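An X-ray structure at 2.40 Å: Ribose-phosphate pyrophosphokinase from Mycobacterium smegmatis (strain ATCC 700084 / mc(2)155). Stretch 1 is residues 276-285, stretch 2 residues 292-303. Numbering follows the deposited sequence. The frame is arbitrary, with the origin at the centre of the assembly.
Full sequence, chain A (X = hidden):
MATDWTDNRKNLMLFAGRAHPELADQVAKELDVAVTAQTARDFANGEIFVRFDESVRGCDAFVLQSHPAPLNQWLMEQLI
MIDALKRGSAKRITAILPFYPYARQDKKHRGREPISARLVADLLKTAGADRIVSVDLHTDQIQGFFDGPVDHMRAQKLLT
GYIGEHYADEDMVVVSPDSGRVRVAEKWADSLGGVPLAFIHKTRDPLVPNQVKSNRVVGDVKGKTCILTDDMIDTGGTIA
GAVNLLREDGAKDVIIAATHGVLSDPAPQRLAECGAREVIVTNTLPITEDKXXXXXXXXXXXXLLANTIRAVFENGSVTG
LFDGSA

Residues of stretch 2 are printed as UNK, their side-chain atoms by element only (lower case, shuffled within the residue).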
# COMPACT_ATOMS: atom_id res chain seq x y z
N ALA A 276 52.40 -41.41 20.92
CA ALA A 276 52.22 -42.04 22.22
C ALA A 276 51.53 -43.37 22.12
O ALA A 276 50.57 -43.53 21.41
CB ALA A 276 51.46 -41.12 23.14
N ARG A 277 52.04 -44.33 22.86
CA ARG A 277 51.52 -45.67 22.89
C ARG A 277 50.19 -45.73 23.63
O ARG A 277 49.33 -46.51 23.29
CB ARG A 277 52.52 -46.57 23.60
CG ARG A 277 52.36 -48.02 23.26
CD ARG A 277 52.99 -48.96 24.26
NE ARG A 277 51.96 -49.95 24.62
CZ ARG A 277 52.15 -51.20 25.04
NH1 ARG A 277 53.36 -51.77 25.09
NH2 ARG A 277 51.08 -51.92 25.38
N GLU A 278 50.06 -44.96 24.71
CA GLU A 278 48.84 -44.96 25.50
C GLU A 278 48.57 -43.57 26.11
O GLU A 278 49.51 -42.84 26.41
CB GLU A 278 48.92 -46.01 26.60
CG GLU A 278 47.54 -46.39 27.08
CD GLU A 278 47.50 -47.57 28.04
OE1 GLU A 278 48.55 -48.22 28.29
OE2 GLU A 278 46.37 -47.89 28.50
N VAL A 279 47.29 -43.21 26.22
CA VAL A 279 46.87 -42.00 26.90
C VAL A 279 45.84 -42.43 27.94
O VAL A 279 44.86 -43.03 27.60
CB VAL A 279 46.26 -41.02 25.95
CG1 VAL A 279 45.89 -39.75 26.70
CG2 VAL A 279 47.21 -40.67 24.84
N ILE A 280 46.11 -42.20 29.21
CA ILE A 280 45.28 -42.67 30.30
C ILE A 280 44.69 -41.48 31.02
O ILE A 280 45.42 -40.57 31.43
CB ILE A 280 46.10 -43.46 31.28
CG1 ILE A 280 46.87 -44.54 30.55
CG2 ILE A 280 45.20 -44.14 32.32
CD1 ILE A 280 48.04 -45.08 31.31
N VAL A 281 43.36 -41.46 31.13
CA VAL A 281 42.61 -40.41 31.81
C VAL A 281 41.53 -41.01 32.68
O VAL A 281 41.28 -42.21 32.60
CB VAL A 281 41.94 -39.39 30.87
CG1 VAL A 281 42.96 -38.69 30.03
CG2 VAL A 281 40.93 -40.06 29.99
N THR A 282 40.97 -40.21 33.57
CA THR A 282 39.82 -40.63 34.38
C THR A 282 38.61 -40.02 33.77
O THR A 282 38.70 -39.19 32.86
CB THR A 282 39.89 -40.20 35.87
OG1 THR A 282 39.66 -38.77 35.98
CG2 THR A 282 41.22 -40.56 36.45
N ASN A 283 37.46 -40.36 34.32
CA ASN A 283 36.21 -39.79 33.82
C ASN A 283 35.63 -38.66 34.69
O ASN A 283 34.43 -38.63 34.95
CB ASN A 283 35.18 -40.93 33.57
CG ASN A 283 34.68 -41.54 34.85
OD1 ASN A 283 35.38 -41.58 35.86
ND2 ASN A 283 33.49 -42.04 34.81
N THR A 284 36.49 -37.78 35.19
CA THR A 284 36.01 -36.63 35.96
C THR A 284 35.17 -35.75 35.06
O THR A 284 34.29 -35.09 35.54
CB THR A 284 37.16 -35.78 36.53
OG1 THR A 284 38.17 -35.60 35.55
CG2 THR A 284 37.76 -36.43 37.78
N LEU A 285 35.49 -35.75 33.79
CA LEU A 285 34.74 -35.11 32.73
C LEU A 285 34.20 -36.17 31.82
O LEU A 285 34.77 -37.25 31.75
CB LEU A 285 35.66 -34.21 31.91
CG LEU A 285 36.09 -33.01 32.75
CD1 LEU A 285 37.41 -32.45 32.31
CD2 LEU A 285 35.05 -31.89 32.72
N UNK A 292 37.02 -39.77 21.78
CA UNK A 292 37.67 -41.08 21.85
C UNK A 292 38.61 -41.37 20.66
O UNK A 292 38.48 -40.80 19.57
c UNK A 292 35.22 -43.52 26.18
n UNK A 292 34.65 -43.22 25.00
n UNK A 292 36.40 -44.14 26.21
n UNK A 292 34.55 -43.21 27.30
c UNK A 292 36.34 -42.42 23.44
c UNK A 292 36.67 -42.20 21.99
c UNK A 292 35.26 -43.44 23.69
N UNK A 293 39.62 -42.19 20.96
CA UNK A 293 40.61 -42.65 20.00
C UNK A 293 41.27 -43.93 20.54
O UNK A 293 41.07 -44.28 21.71
c UNK A 293 43.84 -39.81 22.87
c UNK A 293 43.72 -41.33 21.02
c UNK A 293 41.65 -41.56 19.62
c UNK A 293 41.84 -40.00 21.58
c UNK A 293 44.44 -40.76 22.06
c UNK A 293 42.53 -39.43 22.64
c UNK A 293 42.42 -40.97 20.78
N UNK A 294 41.98 -44.65 19.68
CA UNK A 294 42.36 -46.02 20.08
C UNK A 294 43.33 -46.14 21.27
O UNK A 294 43.17 -47.04 22.11
c UNK A 294 42.27 -45.84 17.71
c UNK A 294 42.20 -44.45 18.23
c UNK A 294 42.98 -46.58 18.80
N UNK A 295 44.28 -45.22 21.37
CA UNK A 295 45.25 -45.23 22.47
C UNK A 295 44.66 -44.78 23.81
O UNK A 295 45.30 -44.98 24.84
c UNK A 295 47.24 -44.73 20.96
o UNK A 295 45.44 -44.13 19.47
c UNK A 295 46.65 -44.23 19.64
n UNK A 295 47.51 -43.89 18.68
c UNK A 295 46.41 -44.30 22.16
N UNK A 296 43.46 -44.21 23.80
CA UNK A 296 42.80 -43.71 24.99
C UNK A 296 42.21 -44.77 25.90
O UNK A 296 41.45 -45.60 25.49
c UNK A 296 42.18 -41.02 26.38
c UNK A 296 39.94 -41.15 25.31
c UNK A 296 41.69 -42.73 24.58
c UNK A 296 41.14 -41.96 25.77
N UNK A 297 42.56 -44.69 27.16
CA UNK A 297 42.02 -45.55 28.20
C UNK A 297 41.40 -44.68 29.28
O UNK A 297 42.00 -43.70 29.68
o UNK A 297 43.75 -47.15 27.83
c UNK A 297 43.14 -46.34 28.85
c UNK A 297 42.62 -47.21 29.99
N UNK A 298 40.18 -45.01 29.69
CA UNK A 298 39.46 -44.22 30.68
C UNK A 298 39.22 -45.04 31.90
O UNK A 298 38.64 -46.12 31.81
c UNK A 298 37.42 -42.85 31.17
c UNK A 298 38.37 -42.86 28.90
c UNK A 298 38.12 -43.70 30.15
N UNK A 299 39.69 -44.56 33.04
CA UNK A 299 39.46 -45.28 34.31
C UNK A 299 38.39 -44.54 35.07
O UNK A 299 38.27 -43.33 34.93
c UNK A 299 43.16 -45.73 35.28
c UNK A 299 41.94 -45.92 34.40
c UNK A 299 40.72 -45.35 35.13
c UNK A 299 41.78 -47.41 34.03
N UNK A 300 37.59 -45.26 35.83
CA UNK A 300 36.50 -44.64 36.53
C UNK A 300 36.96 -44.00 37.84
O UNK A 300 37.65 -44.64 38.60
c UNK A 300 35.40 -45.65 36.86
o UNK A 300 34.24 -44.94 37.33
N UNK A 301 36.53 -42.78 38.08
CA UNK A 301 36.72 -42.12 39.36
C UNK A 301 35.57 -42.41 40.36
O UNK A 301 35.61 -41.96 41.49
c UNK A 301 37.75 -40.00 40.24
c UNK A 301 39.23 -40.15 39.94
c UNK A 301 36.89 -40.58 39.15
c UNK A 301 35.56 -39.83 39.04
N UNK A 302 34.55 -43.15 39.93
CA UNK A 302 33.38 -43.35 40.74
C UNK A 302 33.63 -44.01 42.07
O UNK A 302 33.05 -43.57 43.08
c UNK A 302 32.31 -44.09 39.98
N UNK A 303 34.44 -45.09 42.11
CA UNK A 303 34.63 -45.75 43.42
C UNK A 303 35.28 -44.82 44.45
O UNK A 303 34.90 -44.85 45.62
c UNK A 303 35.29 -47.20 41.63
c UNK A 303 35.54 -46.91 43.09
c UNK A 303 35.08 -45.85 41.01

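Position 292 carries three carbons, a nitrogen, then a carbon bearing two more nitrogens, and touches nothing on stretch 1: a guanidinium, hence Arg292, whose charged end suits an exposed site. Position 293 has one carbon and a six-carbon ring without a hydroxyl, its edge meeting Val279; it is Phe293, with CE2 3.9 Å from Val279 CG2, a fitting apolar pair. At 294 three carbons close onto the backbone nitrogen, out of reach of stretch 1, giving Pro294, well placed at the second position of a type I turn from Phe293 to 296.

Position 295 has three carbons, the last bearing one oxygen and one nitrogen, and lies against the backbone oxygens of Ala276 and Arg277: Gln295. Its CG is 3.6 Å from both Ala276 O and Arg277 O, so its aliphatic part packs on the backbone, while its amide nitrogen is bonded elsewhere in the structure. Four carbons forked at the second, touching Val279 and Val281, mark 296 as Leu296; its CD1 reaches Val279 CG1 and Val281 CG2, each at 3.9 Å, one methyl serving two valines.

At 297 one carbon carries a carbon and an oxygen, the latter meeting the Glu278 carboxylate: Thr297, beta-branched as strands favour. Its OG1 donates to Glu278 OE2 at 2.8 Å. Position 298, one carbon bearing two, packs on Val281; it is Val298, also beta-branched, with CG2 3.9 Å from Val281 CG2. Position 299 has four carbons forked at the second and touches Ile280: Leu299, whose longer apolar chain brings CD1 within 3.9 Å of Ile280 CG2.

Position 300 has one carbon and one oxygen, the carbon near Asn283: Ser300. Its OG accepts from the backbone N of 302 at 3.2 Å, a capping bond before the helix. Four carbons forked at the first, one arm two carbons long, lie near Thr282 and Asn283 and identify 301 as Ile301, buried with CD1 4.0 Å from Thr282 CG2. The lone carbon of 302 is Ala302, compatible with its buried helical site. Position 303 closes three carbons onto its nitrogen: Pro303, tolerated in a first helical turn.

The contact is a parallel strand pair. Val279 N donates to Gln295 O (3.0 Å), Thr297 N to Val279 O (2.9 Å), Val281 N to Thr297 O (3.0 Å) and Leu299 N to Val281 O (2.9 Å). Val279, Val281, Leu296 and Val298 share one face; Ile280, Thr282, Thr297 and Leu299 the other. Asn283 N makes only a weak bond to Leu299 O (3.1 Å), but Asn283 OD1 accepts from Ile301 N at 2.8 Å, extending the pairing beyond the strands.

Stretch 2, residues 292-303: RFPQLTVLSIAP
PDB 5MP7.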